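Local coordinates for protein endo-1,3-beta-glucanase (Streptomyces sioyaensis, PDB 3DGT) that hydrolyses internal bonds of 1,3-beta-glucans through its glycoside hydrolase family 16 catalytic domain, the part of the longer protein described here, at residues D67-P72 with G263-V268; K99-A104 with T194-R199; T47-S52 with N241-G246; A28-D33 with I85-T90; G151-W156 with T184-G189. One frame throughout, in Å; residues are numbered along the deposited sequence.

Contact 1 (D67-P72 with G263-V268); sequences DLLITP and GHPMVV
Leu69 and Val267 lie side by side on two antiparallel strands, with Leu69 CD2 3.8 Å from Val267 CG2. The same methyl, Leu69 CD2, also reaches Pro265 CB at 4.0 Å. Leu69 gets there with CG anti to its own carbonyl carbon (chi1 -55°). On the other face of the pair, Ile70 CD1 touches Met266 CE at 4.0 Å. The methionine chain runs out extended and bends only at its last torsion (chi3 66°), which lays the terminal methyl beside the isoleucine. Leu68 and Val268 share this face and meet at their CB atoms. Past the regular strands, Thr71 OG1 rests 3.4 Å from Pro265 CB, and Thr71 CG2 sits 3.6 Å from Gly263 CA. At the opposite end, Asp67 CB lies 3.5 Å from Val267 CG1.

The backbones set this register. Leu68 and Val268 exchange two hydrogen bonds, and so do Ile70 and Met266. Gly263 N adds one to Pro72 O, 2.9 Å long. The carbonyl O of His264 is buried here with no partner in the model.

Further out, Val242 of strand 236-244 packs on Ile70 and Met266. Gly66 and Asp269, which adjoin Asp67 and Val268 in the chain, bind magnesium together with Asp16. The ladder is a typical antiparallel strand pair of the family 16 beta-jelly-roll sandwich, with the metal site at one end.

Contact 2 (K99-A104 with T194-R199); sequences KLRVEA and TMEWDR
Lys99 runs alongside Asp198, both side chains leaving the same face of an antiparallel strand pair. The touching is by the aliphatic part: Lys99 CE is 3.6 Å from Asp198 OD1. The charged ends stay apart, with Lys99 NZ 4.2 Å from Asp198 OD2, too far for a salt bridge. The stronger partners of Asp198 are Ser200 and Arg207.

Leu100 points to the other face and exchanges two backbone hydrogen bonds with Trp197. Its CD2 approaches Trp197 CE3 obliquely at 4.1 Å.

Arg101 returns to the charged face. Its CG is anti to the carbonyl carbon (chi1 -78°), and the chain is then extended as far as NE. This brings the guanidinium side-on to Glu196, where both bonds converge on one oxygen. Arg101 NE is 2.8 Å from Glu196 OE1 and meets its anti lone pair. Arg101 NH2 is 2.9 Å from Glu196 OE1 and comes nearly in line with the C-O bond. The two planar groups are only 11° apart. An alanine here would remove both donors, and would probably leave Glu196 OE1 without its charged mate and the carboxylate freer to turn.

Val102 CG2 packs on Met195 CE at 3.7 Å, the methionine chain bending twice to bring its methyl there. Glu103 OE1 accepts from Thr194 OG1 at 2.6 Å, on the anti side but tilted out of the carboxylate plane. Glu103 OE2 is hydrogen-bonded to Tyr270 OH.

One face of this jelly-roll strand pair is thus apolar; the other is polar and charged, with Arg101–Glu196 as the salt bridge across it. Glu196 OE2 is also salt-bridged to Arg207, so two arginines flank this carboxylate and would probably keep it ionised.

Contact 3 (T47-S52 with N241-G246); sequences TGEVES and NVAMGG
Ala243 presents its methyl to the carboxylate of Glu49, with Ala243 CB 3.4 Å from Glu49 OE2. Glu49 reaches over because its CG sits between the backbone N and the carbonyl carbon, the crowded position (chi1 65°), and the chain is extended beyond. Thr47 holds the acid from within its own loop. Thr47 OG1 donates to the anti lone pair of Glu49 OE1 at 2.6 Å. The same Thr47 OG1 accepts from Glu49 N, which makes an ST turn.

Met244 carries the polar part of the contact. Met244 N donates to Glu51 OE1 at 3.0 Å. The bond is nearly straight, 169° at the hydrogen, yet it comes from above the carboxylate plane. Met244 O accepts from Val50 N at 2.9 Å, nearly along the C=O axis. Val50 CG2 leans on the same Met244 O at 3.5 Å. The methionine chain leads away from the loop and packs on Pro72, Trp80 and Pro256.

Gly245 turns the chain with a positive phi. Its carbonyl O is buried with no partner in the model.

Gly246 packs closely against the loop, its CA 3.1 Å from Thr47 O. A CB here would run into that oxygen, and the backbone angles by themselves also call for glycine. Gly246 is the N-cap residue of helix 247-250.

The contact therefore ties the loop before strand 52-53 to strand 236-244 and the glycines after it, in the jelly-roll domain. Both main-chain polar atoms of Met244 are satisfied by the loop, the carbonyl O by a backbone N-H and the N-H by a carboxylate. The Glu51 side chain thus takes an N-H that a neighbouring strand would take in a regular sheet.

Contact 4 (A28-D33 with I85-T90); sequences ANWQFD and IETTRT
Trp30 and Thr87 form a non-hydrogen-bonded antiparallel pair where the short strand 30-32 joins strand 80-87 of the jelly roll. Gln31 and Glu86 come next as a hydrogen-bonded pair. Their two backbone bonds are nearly straight, and Gln31 N is only 2.7 Å from Glu86 O.

The Trp30 indole is held between two methyls. Ile85 CD1 lies over one face, 4.0 Å from the centroid of the six-membered ring. Thr87 CG2 lies over the opposite face, 3.9 Å from the same centroid. Both are CH-pi contacts, offset toward the rim. Trp30 CG is anti to its carbonyl carbon (chi1 -59°), which turns the ring in between the Ile85 and Thr87 side chains, with its edge toward Glu86 N. Its NE1 is hydrogen-bonded to Asp15 OD2, which limits rotation of the ring; the same oxygen also accepts from Asn29 ND2.

The other branch of Ile85 packs alongside Phe32, with Ile85 CG2 3.7 Å from Phe32 CD1.

Beyond the strands, Thr88 closes the pair. Thr88 OG1 donates to Ala28 O at 3.0 Å. Its N donates to Asn29 O from above the carbonyl plane. A water completes this end: it donates to Asn29 O at 2.8 Å and accepts from Arg89 N at 3.0 Å.

Contact 5 (G151-W156 with T184-G189); sequences GLNKTW and TTCQSG. Unlike the reference sequence in segment 184-189: Gln187 (reference His).
Asn153, the centre of an inverse gamma turn, faces Thr185 and Cys186 where two connecting loops of the jelly-roll domain meet beside the Cys181–Cys186 disulfide. One loop precedes strand 155-160, the other strand 191-198.

Two direct hydrogen bonds cross the contact, each given by 184-189 to an oxygen of 151-156. Cys186 N donates to Asn153 OD1 at 3.0 Å, from above the plane of the amide. Asn153 sends its amide across with CG anti to the backbone N (chi1 180°). Gln187 NE2 donates to Leu152 O at 3.0 Å. This bond is bent, 140° at the hydrogen, and it too arrives from above the carbonyl plane. Gln187, a histidine in the reference sequence, folds at its second torsion (chi2 70°) to bring its amide beside the backbone of Gly151 and Leu152.

Van der Waals contacts fill in around these bonds. The Asn153 side chain crosses Thr185 at about a right angle, with Asn153 OD1 3.6 Å from Thr185 CB. Cys186 SG touches the same amide oxygen, Asn153 OD1, at 3.5 Å. The amide thus packs beside the crosslink. An alanine in place of Asn153 would remove OD1, and would probably leave Cys186 N without its mate and open a gap beside Thr185 and the sulfur.

Within 184-189, Ser188 OG and Ser188 N both donate to Thr185 O, consistent with a fixed bend around Cys186 and Gln187. Outside it, Gln187 O accepts from Gln107.

A water makes the last link. It donates to Gly151 O at 2.9 Å and to Gln187 OE1 at 2.8 Å.

Overall arrangement
Contacts 1 and 3 touch directly: Pro72 and Met266 pack on residues 241-244, with Pro72 CG 3.6 Å from Val242 CG1. Contact 1 also meets contact 4, through Leu68 CD2 and Ile85 CD1 at 3.8 Å. Contact 2 is joined to contact 1 through strand 266-276, which neighbours 99-107, although their centres are 24 Å apart. The magnesium site is nearest contact 1, where the Asp67 side chain is about 5 Å from the ion. The side chains of Trp30 in contact 4 and Glu103 in contact 2 are about 10 and 11 Å from it. Contacts 3 and 5 lie away from the metal. Along the chain, contact 5 is nested inside the loops closed by contacts 1, 2 and 3.

Contact 1 (D67-P72 with G263-V268)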
# COMPACT_ATOMS: atom_id res chain seq x y z
N ASP A 67 -2.59 10.01 13.86
CA ASP A 67 -2.49 9.66 12.45
C ASP A 67 -1.23 10.16 11.79
O ASP A 67 -0.72 11.24 12.10
CB ASP A 67 -3.67 10.19 11.63
CG ASP A 67 -5.00 10.00 12.31
OD1 ASP A 67 -5.41 8.84 12.49
OD2 ASP A 67 -5.66 11.02 12.61
N LEU A 68 -0.75 9.35 10.85
CA LEU A 68 0.25 9.77 9.87
C LEU A 68 -0.44 10.55 8.76
O LEU A 68 -1.54 10.18 8.33
CB LEU A 68 0.91 8.53 9.26
CG LEU A 68 1.84 8.73 8.07
CD1 LEU A 68 3.13 9.36 8.51
CD2 LEU A 68 2.10 7.39 7.42
N LEU A 69 0.20 11.62 8.30
CA LEU A 69 -0.23 12.36 7.11
C LEU A 69 0.82 12.20 6.02
O LEU A 69 1.99 12.53 6.22
CB LEU A 69 -0.40 13.85 7.41
CG LEU A 69 -1.32 14.26 8.55
CD1 LEU A 69 -1.19 15.76 8.75
CD2 LEU A 69 -2.76 13.88 8.26
N ILE A 70 0.40 11.70 4.86
CA ILE A 70 1.26 11.77 3.68
C ILE A 70 0.61 12.75 2.72
O ILE A 70 -0.49 12.48 2.21
CB ILE A 70 1.53 10.39 3.02
CG1 ILE A 70 2.27 9.46 3.99
CG2 ILE A 70 2.34 10.59 1.74
CD1 ILE A 70 2.48 8.03 3.47
N THR A 71 1.27 13.89 2.49
CA THR A 71 0.66 14.99 1.75
C THR A 71 1.41 15.37 0.48
O THR A 71 2.54 15.84 0.57
CB THR A 71 0.57 16.26 2.63
OG1 THR A 71 0.05 15.92 3.92
CG2 THR A 71 -0.36 17.24 2.00
N PRO A 72 0.81 15.16 -0.70
CA PRO A 72 1.41 15.70 -1.93
C PRO A 72 1.46 17.22 -1.91
O PRO A 72 0.50 17.87 -1.46
CB PRO A 72 0.45 15.21 -3.04
CG PRO A 72 -0.19 13.97 -2.42
CD PRO A 72 -0.40 14.36 -0.98
N GLY A 263 -2.03 19.22 -1.29
CA GLY A 263 -2.37 19.49 0.11
C GLY A 263 -3.45 18.62 0.72
O GLY A 263 -3.92 18.90 1.83
N HIS A 264 -3.84 17.55 0.02
CA HIS A 264 -4.83 16.61 0.55
C HIS A 264 -4.14 15.33 1.01
O HIS A 264 -3.76 14.51 0.18
CB HIS A 264 -5.91 16.31 -0.50
CG HIS A 264 -6.67 17.52 -0.93
ND1 HIS A 264 -7.68 18.06 -0.16
CD2 HIS A 264 -6.56 18.30 -2.03
CE1 HIS A 264 -8.17 19.12 -0.78
NE2 HIS A 264 -7.51 19.28 -1.92
N PRO A 265 -3.96 15.17 2.34
CA PRO A 265 -3.22 14.01 2.82
C PRO A 265 -3.97 12.69 2.78
O PRO A 265 -5.19 12.66 2.94
CB PRO A 265 -2.91 14.36 4.27
CG PRO A 265 -4.07 15.22 4.69
CD PRO A 265 -4.37 16.06 3.45
N MET A 266 -3.24 11.59 2.60
CA MET A 266 -3.72 10.31 3.08
C MET A 266 -3.49 10.32 4.59
O MET A 266 -2.40 10.68 5.05
CB MET A 266 -2.97 9.15 2.44
CG MET A 266 -3.43 7.79 2.97
SD MET A 266 -2.83 6.39 2.00
CE MET A 266 -1.07 6.48 2.31
N VAL A 267 -4.53 9.98 5.34
CA VAL A 267 -4.52 10.05 6.80
C VAL A 267 -4.56 8.62 7.34
O VAL A 267 -5.57 7.94 7.19
CB VAL A 267 -5.74 10.85 7.32
CG1 VAL A 267 -5.65 11.00 8.83
CG2 VAL A 267 -5.81 12.23 6.67
N VAL A 268 -3.47 8.18 7.96
CA VAL A 268 -3.33 6.78 8.38
C VAL A 268 -3.31 6.67 9.89
O VAL A 268 -2.37 7.10 10.54
CB VAL A 268 -2.05 6.14 7.79
CG1 VAL A 268 -2.01 4.63 8.09
CG2 VAL A 268 -1.94 6.42 6.28

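Contact 2 (K99-A104 with T194-R199)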
# COMPACT_ATOMS: atom_id res chain seq x y z
N LYS A 99 -1.77 -18.11 10.10
CA LYS A 99 -2.34 -17.01 9.32
C LYS A 99 -1.68 -15.70 9.73
O LYS A 99 -1.21 -15.56 10.86
CB LYS A 99 -3.85 -16.89 9.53
CG LYS A 99 -4.65 -18.14 9.21
CD LYS A 99 -6.15 -17.87 9.36
CE LYS A 99 -6.94 -19.17 9.30
NZ LYS A 99 -8.40 -18.95 9.55
N LEU A 100 -1.68 -14.74 8.81
CA LEU A 100 -1.22 -13.39 9.09
C LEU A 100 -2.26 -12.41 8.62
O LEU A 100 -2.91 -12.66 7.61
CB LEU A 100 0.11 -13.11 8.38
CG LEU A 100 0.96 -11.96 8.92
CD1 LEU A 100 1.72 -12.39 10.18
CD2 LEU A 100 1.93 -11.46 7.84
N ARG A 101 -2.44 -11.31 9.34
CA ARG A 101 -3.25 -10.18 8.84
C ARG A 101 -2.41 -8.92 8.85
O ARG A 101 -1.79 -8.59 9.86
CB ARG A 101 -4.53 -9.97 9.67
CG ARG A 101 -5.63 -10.95 9.33
CD ARG A 101 -6.81 -10.81 10.25
NE ARG A 101 -7.85 -11.79 9.93
CZ ARG A 101 -9.03 -11.87 10.54
NH1 ARG A 101 -9.36 -11.03 11.52
NH2 ARG A 101 -9.90 -12.81 10.16
N VAL A 102 -2.40 -8.23 7.72
CA VAL A 102 -1.72 -6.94 7.60
C VAL A 102 -2.81 -5.92 7.31
O VAL A 102 -3.57 -6.08 6.36
CB VAL A 102 -0.65 -6.97 6.48
CG1 VAL A 102 0.05 -5.61 6.36
CG2 VAL A 102 0.37 -8.08 6.78
N GLU A 103 -2.87 -4.87 8.13
CA GLU A 103 -4.03 -3.98 8.13
C GLU A 103 -3.63 -2.54 8.34
O GLU A 103 -2.74 -2.24 9.13
CB GLU A 103 -4.98 -4.40 9.25
CG GLU A 103 -6.24 -3.58 9.37
CD GLU A 103 -7.23 -4.24 10.31
OE1 GLU A 103 -7.84 -5.26 9.90
OE2 GLU A 103 -7.39 -3.77 11.46
N ALA A 104 -4.31 -1.65 7.64
CA ALA A 104 -4.19 -0.22 7.91
C ALA A 104 -5.57 0.40 7.96
O ALA A 104 -6.45 0.01 7.20
CB ALA A 104 -3.34 0.49 6.87
N THR A 194 -7.46 -4.63 4.77
CA THR A 194 -6.85 -5.81 5.40
C THR A 194 -6.49 -6.88 4.39
O THR A 194 -7.25 -7.16 3.45
CB THR A 194 -7.83 -6.43 6.44
OG1 THR A 194 -8.31 -5.40 7.31
CG2 THR A 194 -7.15 -7.51 7.27
N MET A 195 -5.33 -7.48 4.59
CA MET A 195 -4.89 -8.64 3.84
C MET A 195 -4.73 -9.77 4.83
O MET A 195 -3.99 -9.63 5.81
CB MET A 195 -3.56 -8.32 3.15
CG MET A 195 -3.00 -9.38 2.21
SD MET A 195 -2.34 -10.86 3.02
CE MET A 195 -1.07 -10.17 4.07
N GLU A 196 -5.46 -10.87 4.62
CA GLU A 196 -5.24 -12.09 5.38
C GLU A 196 -4.54 -13.13 4.51
O GLU A 196 -5.00 -13.48 3.43
CB GLU A 196 -6.53 -12.66 5.98
CG GLU A 196 -6.30 -13.98 6.71
CD GLU A 196 -7.56 -14.57 7.29
OE1 GLU A 196 -8.08 -14.03 8.28
OE2 GLU A 196 -8.03 -15.60 6.77
N TRP A 197 -3.41 -13.61 5.02
CA TRP A 197 -2.56 -14.58 4.35
C TRP A 197 -2.75 -15.87 5.13
O TRP A 197 -2.32 -15.99 6.28
CB TRP A 197 -1.13 -14.06 4.44
CG TRP A 197 -0.02 -14.85 3.78
CD1 TRP A 197 -0.07 -16.10 3.21
CD2 TRP A 197 1.34 -14.43 3.72
NE1 TRP A 197 1.19 -16.45 2.76
CE2 TRP A 197 2.07 -15.45 3.07
CE3 TRP A 197 2.01 -13.27 4.14
CZ2 TRP A 197 3.44 -15.34 2.84
CZ3 TRP A 197 3.37 -13.17 3.92
CH2 TRP A 197 4.07 -14.19 3.27
N ASP A 198 -3.43 -16.82 4.49
CA ASP A 198 -3.91 -18.04 5.14
C ASP A 198 -3.10 -19.25 4.68
O ASP A 198 -3.27 -19.75 3.56
CB ASP A 198 -5.40 -18.21 4.81
CG ASP A 198 -6.05 -19.33 5.58
OD1 ASP A 198 -5.32 -20.11 6.23
OD2 ASP A 198 -7.30 -19.44 5.53
N ARG A 199 -2.21 -19.72 5.55
CA ARG A 199 -1.43 -20.92 5.25
C ARG A 199 -1.98 -22.13 6.00
O ARG A 199 -1.28 -23.13 6.17
CB ARG A 199 0.05 -20.69 5.61
CG ARG A 199 0.70 -19.57 4.81
CD ARG A 199 2.19 -19.48 5.09
NE ARG A 199 2.91 -20.58 4.44
CZ ARG A 199 4.20 -20.84 4.64
NH1 ARG A 199 4.90 -20.12 5.50
NH2 ARG A 199 4.78 -21.85 3.99

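Contact 3 (T47-S52 with N241-G246)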
# COMPACT_ATOMS: atom_id res chain seq x y z
N THR A 47 6.58 3.65 -12.60
CA THR A 47 5.18 3.89 -12.97
C THR A 47 4.96 5.11 -13.86
O THR A 47 3.84 5.37 -14.28
CB THR A 47 4.32 4.17 -11.74
OG1 THR A 47 4.77 5.39 -11.15
CG2 THR A 47 4.41 3.05 -10.73
N GLY A 48 6.02 5.90 -14.07
CA GLY A 48 5.88 7.18 -14.76
C GLY A 48 5.36 8.31 -13.89
O GLY A 48 5.15 9.43 -14.39
N GLU A 49 5.16 8.05 -12.60
CA GLU A 49 4.71 9.10 -11.69
C GLU A 49 5.71 10.25 -11.64
O GLU A 49 6.91 10.06 -11.87
CB GLU A 49 4.45 8.55 -10.28
CG GLU A 49 5.68 8.01 -9.57
CD GLU A 49 5.30 7.11 -8.41
OE1 GLU A 49 4.72 6.05 -8.67
OE2 GLU A 49 5.59 7.46 -7.24
N VAL A 50 5.20 11.45 -11.36
CA VAL A 50 5.99 12.67 -11.59
C VAL A 50 6.58 13.35 -10.35
O VAL A 50 7.36 14.29 -10.48
CB VAL A 50 5.20 13.72 -12.41
CG1 VAL A 50 4.73 13.13 -13.75
CG2 VAL A 50 4.02 14.26 -11.61
N GLU A 51 6.23 12.88 -9.17
CA GLU A 51 6.71 13.53 -7.95
C GLU A 51 8.11 13.07 -7.61
O GLU A 51 8.56 12.00 -8.05
CB GLU A 51 5.77 13.23 -6.77
CG GLU A 51 6.07 11.91 -6.03
CD GLU A 51 5.80 10.66 -6.86
OE1 GLU A 51 4.87 10.67 -7.69
OE2 GLU A 51 6.53 9.66 -6.64
N SER A 52 8.78 13.87 -6.78
CA SER A 52 9.96 13.43 -6.07
C SER A 52 9.55 13.18 -4.61
O SER A 52 8.92 14.03 -3.99
CB SER A 52 11.05 14.50 -6.15
OG SER A 52 12.23 14.09 -5.47
N ASN A 241 2.32 5.21 0.62
CA ASN A 241 2.70 6.34 -0.23
C ASN A 241 1.51 7.04 -0.84
O ASN A 241 0.41 6.50 -0.87
CB ASN A 241 3.64 5.88 -1.35
CG ASN A 241 2.97 4.91 -2.31
OD1 ASN A 241 2.83 3.73 -2.03
ND2 ASN A 241 2.56 5.42 -3.46
N VAL A 242 1.75 8.25 -1.33
CA VAL A 242 0.83 8.85 -2.29
C VAL A 242 1.63 9.25 -3.52
O VAL A 242 2.38 10.22 -3.52
CB VAL A 242 0.03 10.05 -1.71
CG1 VAL A 242 -0.98 10.52 -2.76
CG2 VAL A 242 -0.69 9.67 -0.40
N ALA A 243 1.49 8.46 -4.58
CA ALA A 243 2.10 8.80 -5.86
C ALA A 243 1.27 9.90 -6.53
O ALA A 243 0.09 10.06 -6.22
CB ALA A 243 2.19 7.56 -6.76
N MET A 244 1.90 10.66 -7.42
CA MET A 244 1.22 11.65 -8.24
C MET A 244 1.44 11.34 -9.71
O MET A 244 2.57 11.43 -10.21
CB MET A 244 1.73 13.06 -7.91
CG MET A 244 0.97 14.20 -8.59
SD MET A 244 -0.79 14.17 -8.24
CE MET A 244 -0.70 13.90 -6.43
N GLY A 245 0.37 10.98 -10.41
CA GLY A 245 0.45 10.64 -11.83
C GLY A 245 0.89 9.21 -12.06
O GLY A 245 0.81 8.37 -11.15
N GLY A 246 1.33 8.93 -13.27
CA GLY A 246 1.76 7.58 -13.63
C GLY A 246 0.66 6.75 -14.27
O GLY A 246 -0.42 7.25 -14.59

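Contact 4 (A28-D33 with I85-T90)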
# COMPACT_ATOMS: atom_id res chain seq x y z
N ALA A 28 12.46 4.04 13.90
CA ALA A 28 12.74 2.66 14.31
C ALA A 28 11.86 1.70 13.51
O ALA A 28 12.24 0.55 13.29
CB ALA A 28 12.54 2.46 15.80
N ASN A 29 10.69 2.18 13.08
CA ASN A 29 9.72 1.36 12.36
C ASN A 29 9.71 1.59 10.86
O ASN A 29 9.32 0.70 10.11
CB ASN A 29 8.31 1.65 12.86
CG ASN A 29 8.06 1.12 14.25
OD1 ASN A 29 8.74 0.22 14.74
ND2 ASN A 29 7.04 1.66 14.90
N TRP A 30 10.10 2.79 10.43
CA TRP A 30 9.94 3.22 9.04
C TRP A 30 11.21 3.80 8.46
O TRP A 30 11.97 4.48 9.14
CB TRP A 30 8.83 4.28 8.94
CG TRP A 30 7.52 3.77 9.42
CD1 TRP A 30 7.01 3.93 10.67
CD2 TRP A 30 6.58 2.99 8.68
NE1 TRP A 30 5.79 3.28 10.76
CE2 TRP A 30 5.51 2.71 9.56
CE3 TRP A 30 6.53 2.51 7.37
CZ2 TRP A 30 4.39 1.96 9.15
CZ3 TRP A 30 5.42 1.77 6.96
CH2 TRP A 30 4.37 1.50 7.85
N GLN A 31 11.43 3.51 7.18
CA GLN A 31 12.47 4.18 6.40
C GLN A 31 11.87 4.96 5.24
O GLN A 31 10.84 4.58 4.69
CB GLN A 31 13.54 3.20 5.93
CG GLN A 31 13.04 1.96 5.22
CD GLN A 31 14.14 0.92 5.11
OE1 GLN A 31 14.67 0.44 6.11
NE2 GLN A 31 14.50 0.60 3.88
N PHE A 32 12.53 6.05 4.87
CA PHE A 32 12.05 6.90 3.79
C PHE A 32 12.60 6.50 2.43
O PHE A 32 13.80 6.25 2.28
CB PHE A 32 12.49 8.34 4.04
CG PHE A 32 11.87 8.98 5.24
CD1 PHE A 32 10.62 9.57 5.16
CD2 PHE A 32 12.55 9.00 6.46
CE1 PHE A 32 10.03 10.17 6.27
CE2 PHE A 32 11.97 9.60 7.58
CZ PHE A 32 10.71 10.19 7.48
N ASP A 33 11.71 6.45 1.44
CA ASP A 33 12.13 6.37 0.05
C ASP A 33 12.15 7.81 -0.46
O ASP A 33 11.24 8.59 -0.15
CB ASP A 33 11.14 5.54 -0.78
CG ASP A 33 11.15 4.07 -0.41
OD1 ASP A 33 12.13 3.60 0.19
OD2 ASP A 33 10.16 3.37 -0.74
N ILE A 85 7.00 5.75 2.52
CA ILE A 85 7.73 5.13 3.63
C ILE A 85 7.55 3.63 3.63
O ILE A 85 6.50 3.14 3.21
CB ILE A 85 7.38 5.76 5.00
CG1 ILE A 85 5.91 5.53 5.38
CG2 ILE A 85 7.74 7.24 5.01
CD1 ILE A 85 5.60 5.97 6.81
N GLU A 86 8.58 2.91 4.07
CA GLU A 86 8.54 1.44 4.16
C GLU A 86 8.94 0.97 5.54
O GLU A 86 9.75 1.60 6.21
CB GLU A 86 9.50 0.79 3.15
CG GLU A 86 9.45 1.38 1.76
CD GLU A 86 10.31 0.63 0.76
OE1 GLU A 86 10.97 -0.37 1.12
OE2 GLU A 86 10.32 1.06 -0.39
N THR A 87 8.40 -0.16 5.95
CA THR A 87 8.82 -0.70 7.24
C THR A 87 10.30 -1.05 7.19
O THR A 87 10.81 -1.55 6.17
CB THR A 87 8.00 -1.93 7.67
OG1 THR A 87 7.98 -2.91 6.62
CG2 THR A 87 6.57 -1.52 8.03
N THR A 88 11.00 -0.78 8.28
CA THR A 88 12.36 -1.28 8.44
C THR A 88 12.34 -2.80 8.39
O THR A 88 13.25 -3.42 7.82
CB THR A 88 12.97 -0.80 9.76
OG1 THR A 88 12.05 -1.07 10.81
CG2 THR A 88 13.21 0.70 9.72
N ARG A 89 11.31 -3.41 8.98
CA ARG A 89 11.15 -4.86 8.99
C ARG A 89 10.73 -5.41 7.63
O ARG A 89 9.91 -4.82 6.91
CB ARG A 89 10.14 -5.24 10.06
CG ARG A 89 10.65 -5.07 11.47
CD ARG A 89 9.58 -5.38 12.50
NE ARG A 89 9.23 -6.80 12.49
CZ ARG A 89 8.30 -7.33 13.27
NH1 ARG A 89 7.61 -6.57 14.13
NH2 ARG A 89 8.06 -8.64 13.21
N THR A 90 11.30 -6.56 7.30
CA THR A 90 11.01 -7.27 6.06
C THR A 90 10.57 -8.70 6.34
O THR A 90 10.46 -9.50 5.41
CB THR A 90 12.25 -7.36 5.15
OG1 THR A 90 13.31 -8.05 5.83
CG2 THR A 90 12.73 -5.99 4.75
O HOH W 1 9.29 -2.04 10.80

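Contact 5 (G151-W156 with T184-G189)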
# COMPACT_ATOMS: atom_id res chain seq x y z
N GLY A 151 -9.43 10.20 -6.74
CA GLY A 151 -10.42 10.47 -5.70
C GLY A 151 -11.73 9.73 -5.87
O GLY A 151 -12.77 10.15 -5.33
N LEU A 152 -11.69 8.62 -6.60
CA LEU A 152 -12.89 7.81 -6.82
C LEU A 152 -13.25 7.01 -5.57
O LEU A 152 -12.36 6.54 -4.85
CB LEU A 152 -12.69 6.87 -8.00
CG LEU A 152 -12.61 7.51 -9.39
CD1 LEU A 152 -12.04 6.54 -10.42
CD2 LEU A 152 -13.98 7.99 -9.84
N ASN A 153 -14.55 6.83 -5.33
CA ASN A 153 -15.01 6.02 -4.20
C ASN A 153 -14.88 4.53 -4.47
O ASN A 153 -15.88 3.81 -4.63
CB ASN A 153 -16.46 6.36 -3.83
CG ASN A 153 -16.97 5.54 -2.66
OD1 ASN A 153 -16.20 5.13 -1.79
ND2 ASN A 153 -18.27 5.31 -2.62
N LYS A 154 -13.63 4.06 -4.51
CA LYS A 154 -13.36 2.63 -4.56
C LYS A 154 -11.94 2.32 -4.19
O LYS A 154 -11.04 3.17 -4.30
CB LYS A 154 -13.74 2.00 -5.91
CG LYS A 154 -13.45 2.85 -7.16
CD LYS A 154 -13.84 2.05 -8.41
CE LYS A 154 -13.77 2.88 -9.67
NZ LYS A 154 -14.34 2.11 -10.83
N THR A 155 -11.77 1.10 -3.68
CA THR A 155 -10.47 0.57 -3.35
C THR A 155 -10.16 -0.61 -4.28
O THR A 155 -11.05 -1.40 -4.61
CB THR A 155 -10.37 0.15 -1.87
OG1 THR A 155 -9.12 -0.49 -1.65
CG2 THR A 155 -11.53 -0.77 -1.45
N TRP A 156 -8.91 -0.67 -4.72
CA TRP A 156 -8.40 -1.81 -5.49
C TRP A 156 -7.46 -2.62 -4.61
O TRP A 156 -6.62 -2.06 -3.90
CB TRP A 156 -7.61 -1.31 -6.70
CG TRP A 156 -8.38 -0.79 -7.90
CD1 TRP A 156 -8.61 -1.45 -9.07
CD2 TRP A 156 -8.94 0.53 -8.07
NE1 TRP A 156 -9.29 -0.64 -9.95
CE2 TRP A 156 -9.51 0.58 -9.36
CE3 TRP A 156 -9.02 1.67 -7.25
CZ2 TRP A 156 -10.15 1.72 -9.86
CZ3 TRP A 156 -9.66 2.82 -7.76
CH2 TRP A 156 -10.22 2.82 -9.04
N THR A 184 -19.68 4.71 3.76
CA THR A 184 -19.25 6.08 3.47
C THR A 184 -18.17 5.98 2.40
O THR A 184 -17.57 4.92 2.22
CB THR A 184 -18.68 6.78 4.72
OG1 THR A 184 -17.55 6.05 5.22
CG2 THR A 184 -19.73 6.90 5.82
N THR A 185 -17.91 7.08 1.70
CA THR A 185 -16.87 7.04 0.67
C THR A 185 -15.49 6.84 1.28
O THR A 185 -15.25 7.23 2.42
CB THR A 185 -16.81 8.31 -0.20
OG1 THR A 185 -16.29 9.40 0.57
CG2 THR A 185 -18.18 8.64 -0.78
N CYS A 186 -14.58 6.27 0.49
CA CYS A 186 -13.21 6.09 0.93
C CYS A 186 -12.52 7.41 1.28
O CYS A 186 -11.62 7.44 2.12
CB CYS A 186 -12.40 5.36 -0.16
SG CYS A 186 -13.14 3.82 -0.78
N GLN A 187 -12.96 8.49 0.63
CA GLN A 187 -12.37 9.82 0.80
C GLN A 187 -12.89 10.55 2.03
O GLN A 187 -12.22 11.46 2.56
CB GLN A 187 -12.67 10.67 -0.44
CG GLN A 187 -11.80 10.35 -1.65
CD GLN A 187 -12.12 8.99 -2.26
OE1 GLN A 187 -13.26 8.52 -2.21
NE2 GLN A 187 -11.11 8.36 -2.84
N SER A 188 -14.08 10.18 2.48
CA SER A 188 -14.78 10.93 3.52
C SER A 188 -14.22 10.77 4.93
O SER A 188 -14.41 11.65 5.79
CB SER A 188 -16.26 10.57 3.52
OG SER A 188 -16.48 9.25 4.00
N GLY A 189 -13.53 9.65 5.18
CA GLY A 189 -13.08 9.32 6.52
C GLY A 189 -12.38 7.98 6.54
O GLY A 189 -11.99 7.46 5.49
O HOH W 2 -15.15 9.94 -3.63